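Local coordinates for uncharacterized protein (Yersinia pestis, PDB 4RGI) that is of unknown function but adopts the small alpha-beta sandwich fold of a KTSC domain, at residues 6-16 / 27-35. Sequence-based numbering, arbitrary orientation.
With SO4 (sulfate ion), chain B.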
loop_
_atom_site.group_PDB
_atom_site.type_symbol
_atom_site.label_atom_id
_atom_site.label_comp_id
_atom_site.label_asym_id
_atom_site.label_seq_id
_atom_site.Cartn_x
_atom_site.Cartn_y
_atom_site.Cartn_z
ATOM N N ARG A 6 -2.891 -0.848 9.705
ATOM C CA ARG A 6 -1.958 -0.059 8.927
ATOM C C ARG A 6 -0.897 0.561 9.827
ATOM O O ARG A 6 -1.177 0.944 10.970
ATOM C CB ARG A 6 -2.691 1.027 8.135
ATOM C CG ARG A 6 -3.756 0.499 7.183
ATOM C CD ARG A 6 -4.245 1.597 6.267
ATOM N NE ARG A 6 -4.731 2.752 7.011
ATOM C CZ ARG A 6 -6.010 2.976 7.293
ATOM N NH1 ARG A 6 -6.938 2.124 6.882
ATOM N NH2 ARG A 6 -6.355 4.059 7.971
ATOM N N GLN A 7 0.322 0.635 9.305
ATOM C CA GLN A 7 1.433 1.284 9.988
ATOM C C GLN A 7 1.599 2.673 9.436
ATOM O O GLN A 7 1.625 2.842 8.228
ATOM C CB GLN A 7 2.736 0.520 9.790
ATOM C CG GLN A 7 2.705 -0.934 10.158
ATOM C CD GLN A 7 4.052 -1.594 9.923
ATOM O OE1 GLN A 7 4.355 -2.054 8.816
ATOM N NE2 GLN A 7 4.879 -1.629 10.964
ATOM N N PRO A 8 1.727 3.680 10.302
ATOM C CA PRO A 8 1.984 5.020 9.756
ATOM C C PRO A 8 3.342 5.099 9.068
ATOM O O PRO A 8 4.263 4.417 9.502
ATOM C CB PRO A 8 1.946 5.918 10.993
ATOM C CG PRO A 8 1.138 5.142 11.989
ATOM C CD PRO A 8 1.461 3.706 11.747
ATOM N N VAL A 9 3.436 5.875 7.992
ATOM C CA VAL A 9 4.714 6.099 7.303
ATOM C C VAL A 9 4.902 7.585 7.031
ATOM O O VAL A 9 3.951 8.363 7.118
ATOM C CB VAL A 9 4.794 5.329 5.957
ATOM C CG1 VAL A 9 4.691 3.834 6.171
ATOM C CG2 VAL A 9 3.708 5.792 5.007
ATOM N N SER A 10 6.130 7.982 6.704
ATOM C CA SER A 10 6.388 9.368 6.330
ATOM C C SER A 10 6.484 9.466 4.817
ATOM O O SER A 10 7.328 8.822 4.194
ATOM C CB SER A 10 7.668 9.896 6.987
ATOM O OG SER A 10 7.891 11.249 6.625
ATOM N N SER A 11 5.602 10.267 4.232
ATOM C CA SER A 11 5.504 10.384 2.787
ATOM C C SER A 11 4.678 11.605 2.447
ATOM O O SER A 11 3.741 11.934 3.166
ATOM C CB SER A 11 4.862 9.128 2.170
ATOM O OG SER A 11 4.537 9.353 0.811
ATOM N N SER A 12 4.996 12.252 1.335
ATOM C CA SER A 12 4.224 13.409 0.912
ATOM C C SER A 12 2.866 12.982 0.352
ATOM O O SER A 12 1.961 13.801 0.204
ATOM C CB SER A 12 5.000 14.226 -0.121
ATOM O OG SER A 12 5.153 13.532 -1.347
ATOM N N ARG A 13 2.713 11.698 0.050
ATOM C CA ARG A 13 1.483 11.245 -0.591
ATOM C C ARG A 13 0.739 10.178 0.190
ATOM O O ARG A 13 -0.469 10.004 0.022
ATOM C CB ARG A 13 1.800 10.725 -1.984
ATOM C CG ARG A 13 2.357 11.804 -2.890
ATOM C CD ARG A 13 3.075 11.206 -4.035
ATOM N NE ARG A 13 2.184 10.401 -4.870
ATOM C CZ ARG A 13 2.616 9.669 -5.887
ATOM N NH1 ARG A 13 3.911 9.651 -6.163
ATOM N NH2 ARG A 13 1.767 8.947 -6.616
ATOM N N ILE A 14 1.461 9.457 1.040
ATOM C CA ILE A 14 0.891 8.303 1.723
ATOM C C ILE A 14 0.974 8.468 3.231
ATOM O O ILE A 14 2.007 8.869 3.766
ATOM C CB ILE A 14 1.608 7.010 1.271
ATOM C CG1 ILE A 14 1.333 6.785 -0.223
ATOM C CG2 ILE A 14 1.153 5.802 2.112
ATOM C CD1 ILE A 14 2.228 5.743 -0.914
ATOM N N LEU A 15 -0.124 8.175 3.921
ATOM C CA LEU A 15 -0.168 8.305 5.377
ATOM C C LEU A 15 0.135 7.007 6.128
ATOM O O LEU A 15 0.816 7.018 7.154
ATOM C CB LEU A 15 -1.536 8.832 5.813
ATOM C CG LEU A 15 -1.886 10.264 5.413
ATOM C CD1 LEU A 15 -3.331 10.542 5.750
ATOM C CD2 LEU A 15 -0.983 11.251 6.138
ATOM N N SER A 16 -0.371 5.883 5.624
ATOM C CA SER A 16 -0.172 4.600 6.288
ATOM C C SER A 16 -0.363 3.433 5.317
ATOM O O SER A 16 -1.032 3.567 4.301
ATOM C CB SER A 16 -1.128 4.424 7.482
ATOM O OG SER A 16 -2.489 4.431 7.066
ATOM N N GLU A 27 -3.134 -2.477 1.914
ATOM C CA GLU A 27 -4.028 -1.343 2.120
ATOM C C GLU A 27 -3.207 -0.071 2.224
ATOM O O GLU A 27 -2.262 0.005 3.006
ATOM C CB GLU A 27 -4.885 -1.549 3.370
ATOM C CG GLU A 27 -6.070 -0.613 3.478
ATOM C CD GLU A 27 -7.032 -1.042 4.586
ATOM O OE1 GLU A 27 -7.869 -1.935 4.350
ATOM O OE2 GLU A 27 -6.915 -0.507 5.699
ATOM N N ILE A 28 -3.560 0.921 1.417
ATOM C CA ILE A 28 -2.802 2.162 1.378
ATOM C C ILE A 28 -3.732 3.324 1.701
ATOM O O ILE A 28 -4.738 3.502 1.033
ATOM C CB ILE A 28 -2.172 2.414 0.005
ATOM C CG1 ILE A 28 -1.319 1.217 -0.427
ATOM C CG2 ILE A 28 -1.324 3.696 0.062
ATOM C CD1 ILE A 28 -0.641 1.422 -1.765
ATOM N N GLN A 29 -3.402 4.098 2.726
ATOM C CA GLN A 29 -4.154 5.311 2.991
ATOM C C GLN A 29 -3.399 6.523 2.432
ATOM O O GLN A 29 -2.293 6.822 2.867
ATOM C CB GLN A 29 -4.395 5.454 4.487
ATOM C CG GLN A 29 -5.035 6.765 4.881
ATOM C CD GLN A 29 -5.211 6.870 6.367
ATOM O OE1 GLN A 29 -4.397 6.366 7.144
ATOM N NE2 GLN A 29 -6.284 7.537 6.782
ATOM N N PHE A 30 -3.990 7.195 1.451
ATOM C CA PHE A 30 -3.368 8.354 0.811
ATOM C C PHE A 30 -3.722 9.668 1.525
ATOM O O PHE A 30 -4.758 9.769 2.170
ATOM C CB PHE A 30 -3.791 8.436 -0.655
ATOM C CG PHE A 30 -3.340 7.269 -1.482
ATOM C CD1 PHE A 30 -4.164 6.177 -1.681
ATOM C CD2 PHE A 30 -2.091 7.273 -2.069
ATOM C CE1 PHE A 30 -3.736 5.109 -2.449
ATOM C CE2 PHE A 30 -1.662 6.215 -2.823
ATOM C CZ PHE A 30 -2.478 5.131 -3.013
ATOM N N ARG A 31 -2.864 10.676 1.401
ATOM C CA ARG A 31 -3.115 11.953 2.065
ATOM C C ARG A 31 -4.430 12.610 1.648
ATOM O O ARG A 31 -5.278 12.907 2.498
ATOM C CB ARG A 31 -1.969 12.927 1.801
ATOM C CG ARG A 31 -0.718 12.595 2.568
ATOM C CD ARG A 31 0.085 13.836 2.869
ATOM N NE ARG A 31 1.221 13.508 3.719
ATOM C CZ ARG A 31 1.282 13.766 5.018
ATOM N NH1 ARG A 31 0.271 14.372 5.627
ATOM N NH2 ARG A 31 2.363 13.425 5.707
ATOM N N GLU A 32 -4.584 12.828 0.344
ATOM C CA GLU A 32 -5.724 13.563 -0.212
ATOM C C GLU A 32 -6.810 12.628 -0.770
ATOM O O GLU A 32 -7.985 12.989 -0.806
ATOM C CB GLU A 32 -5.231 14.552 -1.305
ATOM C CG GLU A 32 -6.131 14.685 -2.565
ATOM C CD GLU A 32 -5.643 15.720 -3.605
ATOM O OE1 GLU A 32 -6.349 16.728 -3.821
ATOM O OE2 GLU A 32 -4.579 15.513 -4.230
ATOM N N GLN A 33 -6.442 11.416 -1.173
ATOM C CA GLN A 33 -7.366 10.618 -1.972
ATOM C C GLN A 33 -8.000 9.410 -1.289
ATOM O O GLN A 33 -8.611 8.589 -1.957
ATOM C CB GLN A 33 -6.661 10.145 -3.244
ATOM C CG GLN A 33 -6.526 11.235 -4.306
ATOM C CD GLN A 33 -6.128 10.690 -5.665
ATOM O OE1 GLN A 33 -6.857 9.900 -6.281
ATOM N NE2 GLN A 33 -4.962 11.104 -6.139
ATOM N N GLY A 34 -7.896 9.296 0.029
ATOM C CA GLY A 34 -8.606 8.231 0.724
ATOM C C GLY A 34 -7.861 6.918 0.834
ATOM O O GLY A 34 -6.647 6.871 0.675
ATOM N N THR A 35 -8.590 5.842 1.106
ATOM C CA THR A 35 -7.958 4.546 1.361
ATOM C C THR A 35 -8.327 3.502 0.312
ATOM O O THR A 35 -9.484 3.347 -0.026
ATOM C CB THR A 35 -8.332 4.036 2.767
ATOM O OG1 THR A 35 -7.935 5.024 3.728
ATOM C CG2 THR A 35 -7.626 2.738 3.087
HETATM S S SO4 B . 7.259 10.675 -1.043
HETATM O O1 SO4 B . 6.184 11.102 -1.912
HETATM O O2 SO4 B . 7.361 11.632 0.052
HETATM O O3 SO4 B . 6.920 9.350 -0.531
HETATM O O4 SO4 B . 8.530 10.628 -1.782
#
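Q29 lies across from L15 and S16, the two residues of a classic beta bulge, where strand 14-20 pairs with its hairpin partner 25-30 in the antiparallel sheet of this KTSC domain. Q29 O takes a short bond from L15 N (2.8 Å) and a weak one from S16 N, while Q29 N returns a nearly straight bond to S16 O. R31 N donates to R13 O (2.8 Å), before the first strand reaches the bulge.

On the sheet face carrying S16 and Q29, side chains form a polar chain. The extended Q29 side chain, its CG anti to the backbone N (chi1 174°), brings OE1 to S16 OG, which donates in the amide plane onto a lone pair (2.7 Å). The same OG accepts from R6 NE, so this hydroxyl both donates and accepts. R6 NH2 adds a weak bond to Q29 OE1, and NH1 makes a salt bridge to E27 OE2 (2.9 Å) from the anti side, tilted 32° out of the carboxylate plane; E27 OE1 is held by Q37. On the face carrying I14, I28 and F30, apolar side chains meet: I14 CG2 touches I28 CG2 at 3.8 Å, and I14 CG1 lies beside F30, packed against the helices that supply F49 and F59.

At the loop, S11 OG accepts from R13 N, an ST turn, and from I14 N, an ST motif, and donates to a sulfate, probably from the crystallisation liquor, that also accepts from S12 N and S12 OG. L15 CD2 lies over one face of the R31 guanidinium, offset toward its rim at NH1, while R31 NE and NH2 both donate to S11 O, at 3.0 and 3.3 Å.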